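PDB 4MI2: putative enoyl-CoA hydratase/isomerase from Mycobacterium abscessus, which probably catalyses the isomerisation of ring-1,2-epoxyphenylacetyl-CoA in phenylacetate breakdown, as a member of the crotonase-like enoyl-CoA hydratase/isomerase family. Local coordinates for residues Thr35-Leu40 and Met86-Glu91; Pro95-Leu100 and Ala148-Ser153. All coordinates share one frame; numbering follows the deposited sequence.

Interaction 1: residues Thr35-Leu40 and Met86-Glu91; sequences TMKTEL and MDTVRE
Lys37, on helix 34-49, reaches across to Thr88 in the first turn of helix 87-102. The contact joins two helices of the crotonase-like fold. Their CA atoms, those of Lys37 and Thr88, lie 9.3 Å apart, and the long side chain of Lys37 does the bridging. Along the second segment, Met86 and Asp87 come first, where the second subunit also reaches in: its Gln241 bonds the backbone N of Met86 and OD1 of Asp87, and its Ala237 packs on Val89 and Arg90 further along. Thr88 makes the contact itself. Its OG1 lies anti to the backbone N (chi1 -167°) and accepts a hydrogen bond from Lys37 NZ at 2.8 Å. The lysine chain meets the threonine side chain at about a right angle, and its bend at chi3 (-83°) turns NZ, not CE, onto OG1. Thr88 OG1 is also hydrogen-bonded to His92 ND1, one turn on in the same helix, and Lys37 NZ to Gln69 OE1, while Tyr93 packs on both Lys37 and Thr88. The contact is one polar bridge between two helices. The ammonium group is shared between two neutral oxygens, and its charge would probably polarise the threonine hydroxyl, which has two partners in Lys37 NZ and His92 ND1.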
loop_
_atom_site.group_PDB
_atom_site.type_symbol
_atom_site.label_atom_id
_atom_site.label_comp_id
_atom_site.label_asym_id
_atom_site.label_seq_id
_atom_site.Cartn_x
_atom_site.Cartn_y
_atom_site.Cartn_z
ATOM N N THR B 35 -10.755 -22.649 25.717
ATOM C CA THR B 35 -11.414 -23.721 24.967
ATOM C C THR B 35 -11.629 -23.324 23.516
ATOM O O THR B 35 -11.335 -24.087 22.604
ATOM C CB THR B 35 -12.790 -24.055 25.576
ATOM O OG1 THR B 35 -12.613 -24.457 26.932
ATOM C CG2 THR B 35 -13.482 -25.170 24.808
ATOM N N MET B 36 -12.149 -22.124 23.323
ATOM C CA MET B 36 -12.388 -21.582 22.002
ATOM C C MET B 36 -11.098 -21.457 21.175
ATOM O O MET B 36 -11.077 -21.775 19.990
ATOM C CB MET B 36 -13.017 -20.215 22.158
ATOM C CG MET B 36 -13.652 -19.689 20.903
ATOM S SD MET B 36 -15.425 -19.973 20.912
ATOM C CE MET B 36 -15.855 -18.920 19.532
ATOM N N LYS B 37 -10.034 -20.976 21.813
ATOM C CA LYS B 37 -8.737 -20.771 21.152
ATOM C C LYS B 37 -8.068 -22.086 20.760
ATOM O O LYS B 37 -7.537 -22.218 19.656
ATOM C CB LYS B 37 -7.808 -19.953 22.052
ATOM C CG LYS B 37 -8.229 -18.488 22.139
ATOM C CD LYS B 37 -7.339 -17.649 23.039
ATOM C CE LYS B 37 -7.711 -17.773 24.503
ATOM N NZ LYS B 37 -7.215 -16.598 25.276
ATOM N N THR B 38 -8.101 -23.047 21.676
ATOM C CA THR B 38 -7.556 -24.379 21.428
ATOM C C THR B 38 -8.302 -25.092 20.293
ATOM O O THR B 38 -7.679 -25.708 19.435
ATOM C CB THR B 38 -7.594 -25.224 22.721
ATOM O OG1 THR B 38 -6.687 -24.653 23.676
ATOM C CG2 THR B 38 -7.187 -26.660 22.458
ATOM N N GLU B 39 -9.632 -24.998 20.289
ATOM C CA GLU B 39 -10.433 -25.675 19.275
ATOM C C GLU B 39 -10.305 -24.973 17.915
ATOM O O GLU B 39 -10.314 -25.624 16.868
ATOM C CB GLU B 39 -11.900 -25.783 19.715
ATOM C CG GLU B 39 -12.137 -26.749 20.879
ATOM C CD GLU B 39 -13.614 -26.932 21.228
ATOM O OE1 GLU B 39 -14.492 -26.352 20.552
ATOM O OE2 GLU B 39 -13.915 -27.670 22.193
ATOM N N LEU B 40 -10.163 -23.650 17.934
ATOM C CA LEU B 40 -9.947 -22.891 16.701
ATOM C C LEU B 40 -8.626 -23.297 16.036
ATOM O O LEU B 40 -8.592 -23.516 14.821
ATOM C CB LEU B 40 -9.980 -21.381 16.967
ATOM C CG LEU B 40 -9.790 -20.465 15.752
ATOM C CD1 LEU B 40 -10.783 -20.808 14.651
ATOM C CD2 LEU B 40 -9.922 -19.001 16.157
ATOM N N MET B 86 -0.583 -11.624 29.527
ATOM C CA MET B 86 -0.697 -11.735 28.079
ATOM C C MET B 86 0.027 -12.938 27.496
ATOM O O MET B 86 0.220 -12.993 26.287
ATOM C CB MET B 86 -0.228 -10.444 27.399
ATOM C CG MET B 86 -1.032 -9.214 27.795
ATOM S SD MET B 86 -2.811 -9.364 27.499
ATOM C CE MET B 86 -2.928 -9.019 25.745
ATOM N N ASP B 87 0.387 -13.909 28.340
ATOM C CA ASP B 87 0.927 -15.204 27.897
ATOM C C ASP B 87 0.149 -15.821 26.736
ATOM O O ASP B 87 0.715 -16.448 25.839
ATOM C CB ASP B 87 0.871 -16.216 29.049
ATOM C CG ASP B 87 2.052 -16.121 29.989
ATOM O OD1 ASP B 87 2.955 -15.288 29.774
ATOM O OD2 ASP B 87 2.066 -16.904 30.965
ATOM N N THR B 88 -1.165 -15.667 26.795
ATOM C CA THR B 88 -2.066 -16.225 25.802
ATOM C C THR B 88 -1.755 -15.792 24.355
ATOM O O THR B 88 -2.027 -16.547 23.418
ATOM C CB THR B 88 -3.533 -15.908 26.161
ATOM O OG1 THR B 88 -4.394 -16.707 25.352
ATOM C CG2 THR B 88 -3.853 -14.424 25.977
ATOM N N VAL B 89 -1.177 -14.604 24.174
ATOM C CA VAL B 89 -0.792 -14.142 22.833
ATOM C C VAL B 89 0.200 -15.125 22.211
ATOM O O VAL B 89 0.063 -15.531 21.055
ATOM C CB VAL B 89 -0.186 -12.710 22.841
ATOM C CG1 VAL B 89 0.193 -12.283 21.430
ATOM C CG2 VAL B 89 -1.172 -11.707 23.431
ATOM N N ARG B 90 1.179 -15.526 23.008
ATOM C CA ARG B 90 2.231 -16.419 22.556
ATOM C C ARG B 90 1.749 -17.881 22.512
ATOM O O ARG B 90 2.056 -18.624 21.581
ATOM C CB ARG B 90 3.440 -16.269 23.488
ATOM C CG ARG B 90 4.776 -16.223 22.784
ATOM C CD ARG B 90 5.901 -16.068 23.786
ATOM N NE ARG B 90 6.160 -14.679 24.163
ATOM C CZ ARG B 90 6.876 -13.819 23.441
ATOM N NH1 ARG B 90 7.077 -12.586 23.892
ATOM N NH2 ARG B 90 7.393 -14.174 22.268
ATOM N N GLU B 91 0.977 -18.275 23.516
ATOM C CA GLU B 91 0.493 -19.652 23.656
ATOM C C GLU B 91 -0.688 -19.988 22.731
ATOM O O GLU B 91 -0.792 -21.106 22.262
ATOM C CB GLU B 91 0.101 -19.896 25.128
ATOM C CG GLU B 91 -0.463 -21.278 25.444
ATOM C CD GLU B 91 -0.862 -21.457 26.916
ATOM O OE1 GLU B 91 -0.621 -20.548 27.750
ATOM O OE2 GLU B 91 -1.416 -22.537 27.239
#

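Interaction 2: residues Pro95-Leu100 and Ala148-Ser153; sequences PVLEAL and ADSALS
This is a buried van der Waals contact of a leucine on a tight turn, mostly on its backbone, within the crotonase-like fold. Leu97, in the middle of helix 87-102, packs on the turn that leads into helix 152-160. Asp149 to Leu152 form a type I' beta turn, with Ser150 and Ala151 both at positive phi. The two backbones are close, with 6.3 Å between the CA atoms of Leu97 and Ser150. The two methyls of Leu97 divide the work. CD2 rests on CA and CB of Ser150, 3.6 Å from the CA and 3.7 Å from the CB. CD1 lies against the carbonyl, 3.5 Å from Ser150 O, and also meets Ala151 CB at 4.2 Å. The hydroxyl of Ser150 is used within its own segment. With OG anti to the carbonyl carbon (chi1 -53°), it gives a 3.0 Å hydrogen bond to Asp149 OD1. That bond falls on the anti side of the carboxylate, 20° out of its plane. Ala151 sits at the N-cap position, and its O is hydrogen-bonded to Ser155 OG. The second subunit closes in here too: its Leu233 packs on Leu97, its Glu236 takes the N of Ala151, and its Gln240 binds Asp149 OD2. No hydrogen bond joins helix and turn. Leu97 therefore holds to the turn by van der Waals contact, while the buried polar groups of Asp149 and Ser150 pair with each other and Asp149 also with the neighbouring subunit.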
loop_
_atom_site.group_PDB
_atom_site.type_symbol
_atom_site.label_atom_id
_atom_site.label_comp_id
_atom_site.label_asym_id
_atom_site.label_seq_id
_atom_site.Cartn_x
_atom_site.Cartn_y
_atom_site.Cartn_z
ATOM N N PRO B 95 -0.087 -19.183 17.486
ATOM C CA PRO B 95 -0.303 -20.405 16.685
ATOM C C PRO B 95 -1.540 -20.354 15.763
ATOM O O PRO B 95 -1.495 -20.869 14.641
ATOM C CB PRO B 95 -0.467 -21.509 17.742
ATOM C CG PRO B 95 0.212 -20.984 18.963
ATOM C CD PRO B 95 0.102 -19.477 18.918
ATOM N N VAL B 96 -2.621 -19.741 16.239
ATOM C CA VAL B 96 -3.837 -19.570 15.431
ATOM C C VAL B 96 -3.555 -18.794 14.136
ATOM O O VAL B 96 -3.956 -19.221 13.047
ATOM C CB VAL B 96 -4.964 -18.886 16.251
ATOM C CG1 VAL B 96 -6.052 -18.301 15.358
ATOM C CG2 VAL B 96 -5.576 -19.886 17.214
ATOM N N LEU B 97 -2.864 -17.666 14.257
ATOM C CA LEU B 97 -2.570 -16.831 13.098
ATOM C C LEU B 97 -1.622 -17.521 12.121
ATOM O O LEU B 97 -1.816 -17.430 10.908
ATOM C CB LEU B 97 -2.027 -15.468 13.516
ATOM C CG LEU B 97 -3.059 -14.357 13.790
ATOM C CD1 LEU B 97 -3.861 -14.056 12.529
ATOM C CD2 LEU B 97 -3.984 -14.699 14.953
ATOM N N GLU B 98 -0.630 -18.239 12.645
ATOM C CA GLU B 98 0.271 -19.014 11.800
ATOM C C GLU B 98 -0.478 -20.142 11.101
ATOM O O GLU B 98 -0.251 -20.390 9.920
ATOM C CB GLU B 98 1.465 -19.566 12.601
ATOM C CG GLU B 98 2.233 -18.470 13.315
ATOM C CD GLU B 98 3.709 -18.747 13.491
ATOM O OE1 GLU B 98 4.110 -19.101 14.622
ATOM O OE2 GLU B 98 4.483 -18.576 12.515
ATOM N N ALA B 99 -1.380 -20.805 11.826
ATOM C CA ALA B 99 -2.153 -21.904 11.261
ATOM C C ALA B 99 -3.071 -21.399 10.150
ATOM O O ALA B 99 -3.216 -22.044 9.116
ATOM C CB ALA B 99 -2.954 -22.608 12.345
ATOM N N LEU B 100 -3.686 -20.241 10.368
ATOM C CA LEU B 100 -4.488 -19.599 9.335
ATOM C C LEU B 100 -3.599 -19.262 8.130
ATOM O O LEU B 100 -3.915 -19.613 6.993
ATOM C CB LEU B 100 -5.176 -18.357 9.903
ATOM C CG LEU B 100 -6.051 -17.490 8.994
ATOM C CD1 LEU B 100 -7.082 -18.291 8.214
ATOM C CD2 LEU B 100 -6.743 -16.412 9.821
ATOM N N ALA B 148 -1.393 -4.156 20.216
ATOM C CA ALA B 148 -1.843 -4.970 19.079
ATOM C C ALA B 148 -1.381 -6.408 19.226
ATOM O O ALA B 148 -0.289 -6.667 19.754
ATOM C CB ALA B 148 -1.304 -4.416 17.771
ATOM N N ASP B 149 -2.227 -7.330 18.774
ATOM C CA ASP B 149 -1.851 -8.712 18.571
ATOM C C ASP B 149 -2.647 -9.325 17.406
ATOM O O ASP B 149 -3.330 -8.612 16.676
ATOM C CB ASP B 149 -1.955 -9.527 19.869
ATOM C CG ASP B 149 -3.341 -9.500 20.498
ATOM O OD1 ASP B 149 -4.324 -9.875 19.815
ATOM O OD2 ASP B 149 -3.429 -9.142 21.706
ATOM N N SER B 150 -2.494 -10.628 17.198
ATOM C CA SER B 150 -3.173 -11.335 16.113
ATOM C C SER B 150 -2.800 -10.799 14.728
ATOM O O SER B 150 -3.619 -10.836 13.807
ATOM C CB SER B 150 -4.693 -11.294 16.325
ATOM O OG SER B 150 -5.020 -11.769 17.608
ATOM N N ALA B 151 -1.558 -10.320 14.603
ATOM C CA ALA B 151 -0.970 -9.833 13.349
ATOM C C ALA B 151 -1.556 -8.514 12.830
ATOM O O ALA B 151 -1.219 -8.057 11.721
ATOM C CB ALA B 151 -1.044 -10.899 12.270
ATOM N N LEU B 152 -2.383 -7.880 13.653
ATOM C CA LEU B 152 -3.139 -6.701 13.248
ATOM C C LEU B 152 -2.255 -5.485 12.983
ATOM O O LEU B 152 -2.616 -4.633 12.170
ATOM C CB LEU B 152 -4.188 -6.389 14.312
ATOM C CG LEU B 152 -5.568 -5.886 13.921
ATOM C CD1 LEU B 152 -6.180 -6.606 12.725
ATOM C CD2 LEU B 152 -6.465 -6.020 15.141
ATOM N N SER B 153 -1.082 -5.425 13.623
ATOM C CA SER B 153 -0.107 -4.357 13.361
ATOM C C SER B 153 0.513 -4.447 11.970
ATOM O O SER B 153 1.185 -3.507 11.525
ATOM C CB SER B 153 1.005 -4.318 14.429
ATOM O OG SER B 153 1.852 -5.457 14.375
#

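Both contacts use helix 87-102: interaction 1 near its start, interaction 2 further along. Their centres are about 11 Å apart. They touch directly. Val89 CG2 lies 3.8 Å from Asp149 OD2, so the start of helix 87-102 also touches the turn of interaction 2. Between the helices, Leu40 CD2 packs on Val96 CG1 at 4.0 Å. Helix 87-102 is thus placed between helix 34-49 and the 148-153 turn. It meets the helix through the Lys37-Thr88 bond and apolar packing, and the turn through van der Waals contact. Both contacts also border the second subunit, whose Gln240 lies next to both the 86-91 and the 148-153 segments.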